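Local coordinates for protein SmhB (Serratia marcescens, PDB 6ZZH) that probably serves as the B component of a tripartite alpha-helical pore-forming toxin related to the Bacillus haemolytic enterotoxins, at residues S104-V109 with T294-L299; N156-Q161 with R245-L250. All coordinates share one frame; numbering follows the deposited sequence.

Contact 1: S104-V109 with T294-L299; sequences SALGMV and TLNANL
Leu106 makes nearly all the contacts from its side, reaching from helix 99-151 onto Leu295, Asn296 and Leu299 of helix 252-300. The two short axes run nearly antiparallel, at 162° and 10.3 Å at closest approach, and Leu106 lies level with Asn296. With its CD1 extended anti to CA (chi2 -179°), the leucine lays that methyl on the partner backbone, where Leu106 CD1 is 3.6 Å from Asn296 CA. The same methyl meets Leu299 CD2 at 4.2 Å. The other branch turns to the preceding residue, Leu106 CD2 lying 4.1 Å from Leu295 CB as the two side chains cross at about a right angle. Asn296 adds its amide beside the leucine stem: with CG anti to the backbone N (chi1 -155°) the amide swings toward helix 99-151, and the turn about CB-CG then puts Asn296 ND2, not OD1, 3.7 Å from Leu106 CB.

Gly107 follows with a marginal approach, its N being 4.3 Å from Asn296 ND2. Further along, Val109 packs on Tyr82 and Ile89 of helix 44-92 and does not touch 294-299, while Leu295 and Leu299 also pack on Leu309 of helix 306-318, so the pair belongs to a larger helical bundle.

No hydrogen bond crosses between the segments, and Asn296 OD1 is bound instead by Arg300 NE on its own helix. Cohesion here therefore rests on van der Waals contact of one leucine, with the asparagine contributing its amide as a packing surface beside the aliphatic chain.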
loop_
_atom_site.group_PDB
_atom_site.type_symbol
_atom_site.label_atom_id
_atom_site.label_comp_id
_atom_site.label_asym_id
_atom_site.label_seq_id
_atom_site.Cartn_x
_atom_site.Cartn_y
_atom_site.Cartn_z
ATOM N N SER A 104 15.877 -25.688 -24.692
ATOM C CA SER A 104 16.155 -25.978 -23.264
ATOM C C SER A 104 16.198 -24.669 -22.469
ATOM O O SER A 104 15.547 -24.569 -21.420
ATOM C CB SER A 104 17.405 -26.711 -23.050
ATOM O OG SER A 104 17.689 -26.703 -21.657
ATOM N N ALA A 105 16.970 -23.705 -22.943
ATOM C CA ALA A 105 17.126 -22.381 -22.304
ATOM C C ALA A 105 15.771 -21.648 -22.192
ATOM O O ALA A 105 15.415 -21.236 -21.067
ATOM C CB ALA A 105 18.153 -21.611 -23.082
ATOM N N LEU A 106 15.016 -21.524 -23.292
ATOM C CA LEU A 106 13.666 -20.914 -23.280
ATOM C C LEU A 106 12.818 -21.602 -22.236
ATOM O O LEU A 106 12.056 -20.901 -21.556
ATOM C CB LEU A 106 12.965 -21.087 -24.621
ATOM C CG LEU A 106 12.966 -19.902 -25.568
ATOM C CD1 LEU A 106 12.207 -20.278 -26.833
ATOM C CD2 LEU A 106 12.304 -18.695 -24.923
ATOM N N GLY A 107 12.901 -22.928 -22.183
ATOM C CA GLY A 107 12.135 -23.744 -21.228
ATOM C C GLY A 107 12.443 -23.349 -19.803
ATOM O O GLY A 107 11.516 -23.115 -19.046
ATOM N N MET A 108 13.707 -23.240 -19.445
ATOM C CA MET A 108 14.130 -22.860 -18.072
ATOM C C MET A 108 13.553 -21.485 -17.693
ATOM O O MET A 108 13.029 -21.360 -16.578
ATOM C CB MET A 108 15.645 -22.816 -17.965
ATOM C CG MET A 108 16.284 -24.193 -18.032
ATOM S SD MET A 108 18.078 -24.049 -18.063
ATOM C CE MET A 108 18.307 -22.836 -16.759
ATOM N N VAL A 109 13.596 -20.502 -18.585
ATOM C CA VAL A 109 13.071 -19.133 -18.269
ATOM C C VAL A 109 11.536 -19.176 -18.243
ATOM O O VAL A 109 10.975 -18.490 -17.401
ATOM C CB VAL A 109 13.613 -17.981 -19.155
ATOM C CG1 VAL A 109 14.981 -17.489 -18.719
ATOM C CG2 VAL A 109 13.643 -18.256 -20.630
ATOM N N THR A 294 5.146 -17.635 -27.003
ATOM C CA THR A 294 5.163 -17.221 -28.431
ATOM C C THR A 294 6.562 -17.459 -29.032
ATOM O O THR A 294 6.632 -17.949 -30.198
ATOM C CB THR A 294 4.706 -15.771 -28.581
ATOM O OG1 THR A 294 3.414 -15.760 -27.991
ATOM C CG2 THR A 294 4.657 -15.300 -30.016
ATOM N N LEU A 295 7.642 -17.153 -28.293
ATOM C CA LEU A 295 9.025 -17.399 -28.789
ATOM C C LEU A 295 9.236 -18.911 -28.876
ATOM O O LEU A 295 9.892 -19.379 -29.830
ATOM C CB LEU A 295 10.093 -16.797 -27.865
ATOM C CG LEU A 295 10.114 -15.285 -27.725
ATOM C CD1 LEU A 295 11.163 -14.902 -26.686
ATOM C CD2 LEU A 295 10.356 -14.582 -29.051
ATOM N N ASN A 296 8.678 -19.649 -27.921
ATOM C CA ASN A 296 8.842 -21.121 -27.870
ATOM C C ASN A 296 8.182 -21.723 -29.116
ATOM O O ASN A 296 8.879 -22.473 -29.829
ATOM C CB ASN A 296 8.379 -21.661 -26.527
ATOM C CG ASN A 296 9.062 -22.956 -26.199
ATOM O OD1 ASN A 296 8.886 -23.925 -26.911
ATOM N ND2 ASN A 296 9.827 -22.969 -25.125
ATOM N N ALA A 297 6.974 -21.277 -29.465
ATOM C CA ALA A 297 6.195 -21.771 -30.626
ATOM C C ALA A 297 6.802 -21.300 -31.950
ATOM O O ALA A 297 6.814 -22.107 -32.896
ATOM C CB ALA A 297 4.758 -21.327 -30.518
ATOM N N ASN A 298 7.261 -20.049 -32.031
ATOM C CA ASN A 298 7.799 -19.438 -33.275
ATOM C C ASN A 298 9.155 -20.050 -33.613
ATOM O O ASN A 298 9.436 -20.168 -34.821
ATOM C CB ASN A 298 7.853 -17.918 -33.207
ATOM C CG ASN A 298 6.475 -17.297 -33.307
ATOM O OD1 ASN A 298 5.470 -17.998 -33.450
ATOM N ND2 ASN A 298 6.422 -15.976 -33.250
ATOM N N LEU A 299 9.952 -20.433 -32.610
ATOM C CA LEU A 299 11.231 -21.151 -32.832
ATOM C C LEU A 299 10.889 -22.547 -33.376
ATOM O O LEU A 299 11.437 -22.901 -34.418
ATOM C CB LEU A 299 12.033 -21.197 -31.527
ATOM C CG LEU A 299 13.389 -21.902 -31.606
ATOM C CD1 LEU A 299 14.301 -21.260 -32.646
ATOM C CD2 LEU A 299 14.064 -21.912 -30.245
#

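Contact 2: N156-Q161 with R245-L250; sequences NGVLEQ and RDRSQL
Val158 and Leu250 form the apolar part of this contact, sliding past each other in opposite directions where the start of helix 156-185 meets the loop before helix 252-300. Placed anti to its own backbone N (chi1 166°), Val158 CG1 is turned toward the loop, where it lies 4.1 Å from Leu250 CD2; its separation from the other leucine methyl is modelled too short to be trusted. The aliphatic part of Arg247 meets the same valine methyl, Arg247 CG being 4.2 Å from Val158 CG1. Leu250 CD2 also reaches the helix backbone, 4.2 Å from Leu159 CA.

The guanidinium of Arg247 meets an aliphatic carbon: Gln161 CG lies in its plane at the edge, 3.6 Å from Arg247 NH1, with the glutamine amide plane turned 50° from it. Its polar bonds go elsewhere, NH1 making a salt bridge to Asp165 one turn further along helix 156-185 and NH2 bonding to Leu243 O.

Two type I turns, Arg245 to Ser248 and Arg247 to Leu250, bend the loop, each closed by only a weak backbone bond. With no hydrogen bond joining the segments, the loop is held to the helix by hydrophobic contact and, through Arg247, by the Asp165 ion pair.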
loop_
_atom_site.group_PDB
_atom_site.type_symbol
_atom_site.label_atom_id
_atom_site.label_comp_id
_atom_site.label_asym_id
_atom_site.label_seq_id
_atom_site.Cartn_x
_atom_site.Cartn_y
_atom_site.Cartn_z
ATOM N N ASN A 156 -28.837 11.782 12.193
ATOM C CA ASN A 156 -28.242 10.793 11.269
ATOM C C ASN A 156 -27.842 11.494 9.973
ATOM O O ASN A 156 -26.842 11.061 9.362
ATOM C CB ASN A 156 -29.156 9.584 11.089
ATOM C CG ASN A 156 -29.100 8.696 12.317
ATOM O OD1 ASN A 156 -28.070 8.658 13.026
ATOM N ND2 ASN A 156 -30.194 7.975 12.563
ATOM N N GLY A 157 -28.523 12.578 9.588
ATOM C CA GLY A 157 -28.124 13.360 8.406
ATOM C C GLY A 157 -26.752 13.964 8.611
ATOM O O GLY A 157 -25.913 13.882 7.713
ATOM N N VAL A 158 -26.521 14.540 9.785
ATOM C CA VAL A 158 -25.236 15.225 10.095
ATOM C C VAL A 158 -24.139 14.162 10.149
ATOM O O VAL A 158 -23.084 14.407 9.614
ATOM C CB VAL A 158 -25.301 16.017 11.402
ATOM C CG1 VAL A 158 -23.914 16.425 11.865
ATOM C CG2 VAL A 158 -26.200 17.228 11.248
ATOM N N LEU A 159 -24.427 13.009 10.754
ATOM C CA LEU A 159 -23.475 11.886 10.870
ATOM C C LEU A 159 -23.065 11.437 9.471
ATOM O O LEU A 159 -21.877 11.273 9.213
ATOM C CB LEU A 159 -24.121 10.721 11.631
ATOM C CG LEU A 159 -23.286 9.431 11.584
ATOM C CD1 LEU A 159 -21.923 9.644 12.259
ATOM C CD2 LEU A 159 -24.037 8.256 12.178
ATOM N N GLU A 160 -24.033 11.190 8.606
ATOM C CA GLU A 160 -23.777 10.639 7.265
ATOM C C GLU A 160 -22.974 11.654 6.441
ATOM O O GLU A 160 -22.048 11.250 5.692
ATOM C CB GLU A 160 -25.094 10.214 6.625
ATOM C CG GLU A 160 -24.888 9.672 5.229
ATOM C CD GLU A 160 -23.889 8.524 5.026
ATOM O OE1 GLU A 160 -23.510 7.808 6.020
ATOM O OE2 GLU A 160 -23.463 8.364 3.865
ATOM N N GLN A 161 -23.290 12.925 6.564
ATOM C CA GLN A 161 -22.560 14.022 5.889
ATOM C C GLN A 161 -21.090 13.990 6.307
ATOM O O GLN A 161 -20.218 14.031 5.438
ATOM C CB GLN A 161 -23.217 15.336 6.306
ATOM C CG GLN A 161 -22.579 16.543 5.674
ATOM C CD GLN A 161 -22.834 16.453 4.205
ATOM O OE1 GLN A 161 -22.275 15.603 3.504
ATOM N NE2 GLN A 161 -23.676 17.369 3.747
ATOM N N ARG A 245 -13.418 18.972 13.532
ATOM C CA ARG A 245 -13.565 20.177 14.379
ATOM C C ARG A 245 -14.950 20.787 14.137
ATOM O O ARG A 245 -15.603 21.141 15.111
ATOM C CB ARG A 245 -12.426 21.150 14.060
ATOM C CG ARG A 245 -12.443 22.455 14.852
ATOM C CD ARG A 245 -11.244 23.360 14.570
ATOM N NE ARG A 245 -10.020 22.608 14.862
ATOM C CZ ARG A 245 -9.087 22.204 13.983
ATOM N NH1 ARG A 245 -9.151 22.522 12.699
ATOM N NH2 ARG A 245 -8.057 21.500 14.412
ATOM N N ASP A 246 -15.381 20.876 12.881
ATOM C CA ASP A 246 -16.672 21.500 12.485
ATOM C C ASP A 246 -17.868 20.686 12.978
ATOM O O ASP A 246 -18.939 21.207 12.968
ATOM C CB ASP A 246 -16.759 21.642 10.965
ATOM C CG ASP A 246 -15.752 22.643 10.430
ATOM O OD1 ASP A 246 -15.114 23.344 11.234
ATOM O OD2 ASP A 246 -15.583 22.699 9.215
ATOM N N ARG A 247 -17.699 19.430 13.366
ATOM C CA ARG A 247 -18.816 18.597 13.889
ATOM C C ARG A 247 -18.585 18.335 15.382
ATOM O O ARG A 247 -18.831 17.203 15.826
ATOM C CB ARG A 247 -18.926 17.282 13.116
ATOM C CG ARG A 247 -19.770 17.361 11.855
ATOM C CD ARG A 247 -19.335 18.439 10.896
ATOM N NE ARG A 247 -19.758 18.032 9.565
ATOM C CZ ARG A 247 -18.962 17.662 8.556
ATOM N NH1 ARG A 247 -19.519 17.313 7.414
ATOM N NH2 ARG A 247 -17.645 17.718 8.637
ATOM N N SER A 248 -18.120 19.311 16.160
ATOM C CA SER A 248 -17.966 19.109 17.630
ATOM C C SER A 248 -19.337 19.196 18.347
ATOM O O SER A 248 -19.346 19.039 19.581
ATOM C CB SER A 248 -16.944 20.041 18.227
ATOM O OG SER A 248 -17.454 21.365 18.285
ATOM N N GLN A 249 -20.450 19.430 17.631
ATOM C CA GLN A 249 -21.828 19.419 18.205
ATOM C C GLN A 249 -22.362 17.977 18.229
ATOM O O GLN A 249 -23.375 17.734 18.900
ATOM C CB GLN A 249 -22.821 20.327 17.459
ATOM C CG GLN A 249 -23.356 19.783 16.133
ATOM C CD GLN A 249 -22.309 19.758 15.047
ATOM O OE1 GLN A 249 -21.198 20.279 15.202
ATOM N NE2 GLN A 249 -22.653 19.140 13.934
ATOM N N LEU A 250 -21.746 17.065 17.482
ATOM C CA LEU A 250 -22.110 15.628 17.500
ATOM C C LEU A 250 -21.656 15.060 18.833
ATOM O O LEU A 250 -20.771 15.635 19.450
ATOM C CB LEU A 250 -21.442 14.876 16.353
ATOM C CG LEU A 250 -22.387 14.504 15.216
ATOM C CD1 LEU A 250 -23.193 15.716 14.776
ATOM C CD2 LEU A 250 -21.608 13.902 14.056
#

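Overall arrangement
Contacts 1 and 2 lie on opposite sides of the chain's centre, with centres 62 Å apart, so they sample two far ends of an elongated helical bundle. They share no element, although helices 99-151 and 156-185 follow each other and contact 2 is nested in the loop that contact 1 closes. Contact 1 joins two long helices and is partly buried; contact 2 seats an irregular loop on a helix at the surface. With no hydrogen bond in either, the difference lies in the polar groups: contact 1 depends on leucine packing beside an amide, whereas contact 2 adds an arginine paired with an acid of the helix it touches.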